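Putative HMP/thiamine permease protein YkoE (Bacillus subtilis, PDB 5EDL) binds thiamine as the membrane-embedded S component of an energy-coupling factor (ECF) transporter and probably carries it across the cell membrane. Local coordinates at residues I7-V12 with A55-K60. Residues are numbered along the deposited sequence; the frame is centred on the assembly and turned at random.
Sequences IVIMSV and AYMIRK
No flat group enters the interface where Ile9 and Met10 meet Met57 and Ile58; the guanidinium of Arg59 lies beyond it, with the carbonyl carbon of Tyr56 in plane at its edge. Arg59 NE donates to Tyr56 O over 2.8 Å, the oxygen sitting 20° out of the guanidinium plane. The extended side chain of Arg59 brings NE to this carbonyl, and the bond fixes the guanidinium beside the last turn of helix 49-58, just where Arg59 leaves helical geometry with positive phi; NH2 goes on to a salt bridge with Glu183.

The contact itself is apolar. Ile58 CD1 reaches Met10 CB at 3.8 Å and Ile9 CG2 at 4.2 Å. Ile58 CG1 stands anti to its own carbonyl carbon (chi1 -65°) and the chain continues extended, a slender branch suited to spanning the 8.2 Å between the CA atoms of Met10 and Ile58. Ile9 and Met57 approach tip to tip, although their terminal carbons are modelled too close for the detail to be trusted. Unbranched and flexible, Met10 bends at chi3 (54°), and its end leads away from Ile58; its side chain also packs on Val66 and Ser67 of helix 63-77. Lys60 NZ forms a salt bridge with Glu6 of helix 4-35, a second, charged link between the two chain regions.

Such apolar helix-helix packing is characteristic of the membrane-spanning helical bundle of ECF S components; farther along helix 4-35, Tyr21 and Thr25 line the thiamine pocket.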
loop_
_atom_site.group_PDB
_atom_site.type_symbol
_atom_site.label_atom_id
_atom_site.label_comp_id
_atom_site.label_asym_id
_atom_site.label_seq_id
_atom_site.Cartn_x
_atom_site.Cartn_y
_atom_site.Cartn_z
ATOM N N ILE A 7 12.262 11.210 -4.136
ATOM C CA ILE A 7 12.798 10.384 -3.068
ATOM C C ILE A 7 12.340 10.986 -1.735
ATOM O O ILE A 7 11.826 10.276 -0.866
ATOM C CB ILE A 7 14.347 10.266 -3.156
ATOM C CG1 ILE A 7 14.745 9.484 -4.414
ATOM C CG2 ILE A 7 14.907 9.566 -1.930
ATOM C CD1 ILE A 7 16.237 9.532 -4.740
ATOM N N VAL A 8 12.467 12.301 -1.605
ATOM C CA VAL A 8 12.048 12.999 -0.395
ATOM C C VAL A 8 10.549 12.899 -0.101
ATOM O O VAL A 8 10.168 12.625 1.038
ATOM C CB VAL A 8 12.427 14.490 -0.448
ATOM C CG1 VAL A 8 11.883 15.216 0.772
ATOM C CG2 VAL A 8 13.939 14.657 -0.536
ATOM N N ILE A 9 9.699 13.135 -1.102
ATOM C CA ILE A 9 8.249 13.068 -0.878
ATOM C C ILE A 9 7.808 11.641 -0.538
ATOM O O ILE A 9 6.887 11.425 0.262
ATOM C CB ILE A 9 7.441 13.555 -2.097
ATOM C CG1 ILE A 9 5.949 13.418 -1.819
ATOM C CG2 ILE A 9 7.761 12.736 -3.328
ATOM C CD1 ILE A 9 5.093 13.641 -3.023
ATOM N N MET A 10 8.468 10.670 -1.157
ATOM C CA MET A 10 8.163 9.279 -0.882
ATOM C C MET A 10 8.432 8.966 0.591
ATOM O O MET A 10 7.650 8.286 1.243
ATOM C CB MET A 10 8.969 8.345 -1.784
ATOM C CG MET A 10 8.667 6.886 -1.483
ATOM S SD MET A 10 9.634 5.680 -2.381
ATOM C CE MET A 10 11.316 6.193 -2.029
ATOM N N SER A 11 9.529 9.500 1.113
ATOM C CA SER A 11 9.892 9.299 2.509
ATOM C C SER A 11 8.892 9.933 3.473
ATOM O O SER A 11 8.522 9.322 4.476
ATOM C CB SER A 11 11.289 9.860 2.777
ATOM O OG SER A 11 12.267 9.153 2.041
ATOM N N VAL A 12 8.463 11.160 3.192
ATOM C CA VAL A 12 7.514 11.805 4.089
ATOM C C VAL A 12 6.215 11.008 4.157
ATOM O O VAL A 12 5.668 10.814 5.235
ATOM C CB VAL A 12 7.218 13.267 3.683
ATOM C CG1 VAL A 12 8.519 14.040 3.529
ATOM C CG2 VAL A 12 6.396 13.326 2.418
ATOM N N ALA A 55 3.529 4.557 -5.675
ATOM C CA ALA A 55 3.608 4.156 -7.081
ATOM C C ALA A 55 2.692 5.023 -7.947
ATOM O O ALA A 55 3.098 5.528 -8.988
ATOM C CB ALA A 55 3.252 2.682 -7.250
ATOM N N TYR A 56 1.450 5.171 -7.504
ATOM C CA TYR A 56 0.459 5.939 -8.251
ATOM C C TYR A 56 0.873 7.420 -8.363
ATOM O O TYR A 56 0.674 8.051 -9.402
ATOM C CB TYR A 56 -0.911 5.774 -7.582
ATOM C CG TYR A 56 -2.081 6.511 -8.206
ATOM C CD1 TYR A 56 -2.576 6.165 -9.456
ATOM C CD2 TYR A 56 -2.714 7.522 -7.512
ATOM C CE1 TYR A 56 -3.661 6.843 -10.012
ATOM C CE2 TYR A 56 -3.793 8.195 -8.043
ATOM C CZ TYR A 56 -4.260 7.864 -9.292
ATOM O OH TYR A 56 -5.335 8.546 -9.776
ATOM N N MET A 57 1.495 7.956 -7.316
ATOM C CA MET A 57 1.940 9.351 -7.332
ATOM C C MET A 57 3.172 9.556 -8.199
ATOM O O MET A 57 3.223 10.491 -8.984
ATOM C CB MET A 57 2.260 9.857 -5.923
ATOM C CG MET A 57 1.060 10.138 -5.030
ATOM S SD MET A 57 1.633 10.865 -3.464
ATOM C CE MET A 57 3.254 11.453 -3.987
ATOM N N ILE A 58 4.164 8.683 -8.038
ATOM C CA ILE A 58 5.491 8.930 -8.587
ATOM C C ILE A 58 5.701 8.214 -9.917
ATOM O O ILE A 58 6.318 8.758 -10.830
ATOM C CB ILE A 58 6.582 8.510 -7.580
ATOM C CG1 ILE A 58 6.491 9.394 -6.334
ATOM C CG2 ILE A 58 7.960 8.570 -8.228
ATOM C CD1 ILE A 58 7.371 8.943 -5.184
ATOM N N ARG A 59 5.175 6.994 -10.006
ATOM C CA ARG A 59 5.098 6.241 -11.253
ATOM C C ARG A 59 6.477 5.896 -11.814
ATOM O O ARG A 59 6.701 5.962 -13.014
ATOM C CB ARG A 59 4.258 7.020 -12.284
ATOM C CG ARG A 59 2.842 7.295 -11.769
ATOM C CD ARG A 59 1.859 7.816 -12.819
ATOM N NE ARG A 59 0.527 7.897 -12.222
ATOM C CZ ARG A 59 -0.575 8.279 -12.847
ATOM N NH1 ARG A 59 -0.535 8.652 -14.117
ATOM N NH2 ARG A 59 -1.724 8.300 -12.186
ATOM N N LYS A 60 7.393 5.512 -10.929
ATOM C CA LYS A 60 8.717 5.081 -11.335
ATOM C C LYS A 60 9.065 3.777 -10.599
ATOM O O LYS A 60 8.503 3.490 -9.552
ATOM C CB LYS A 60 9.746 6.177 -11.057
ATOM C CG LYS A 60 9.460 7.466 -11.829
ATOM C CD LYS A 60 10.519 8.521 -11.652
ATOM C CE LYS A 60 10.213 9.739 -12.544
ATOM N NZ LYS A 60 11.123 10.876 -12.278
#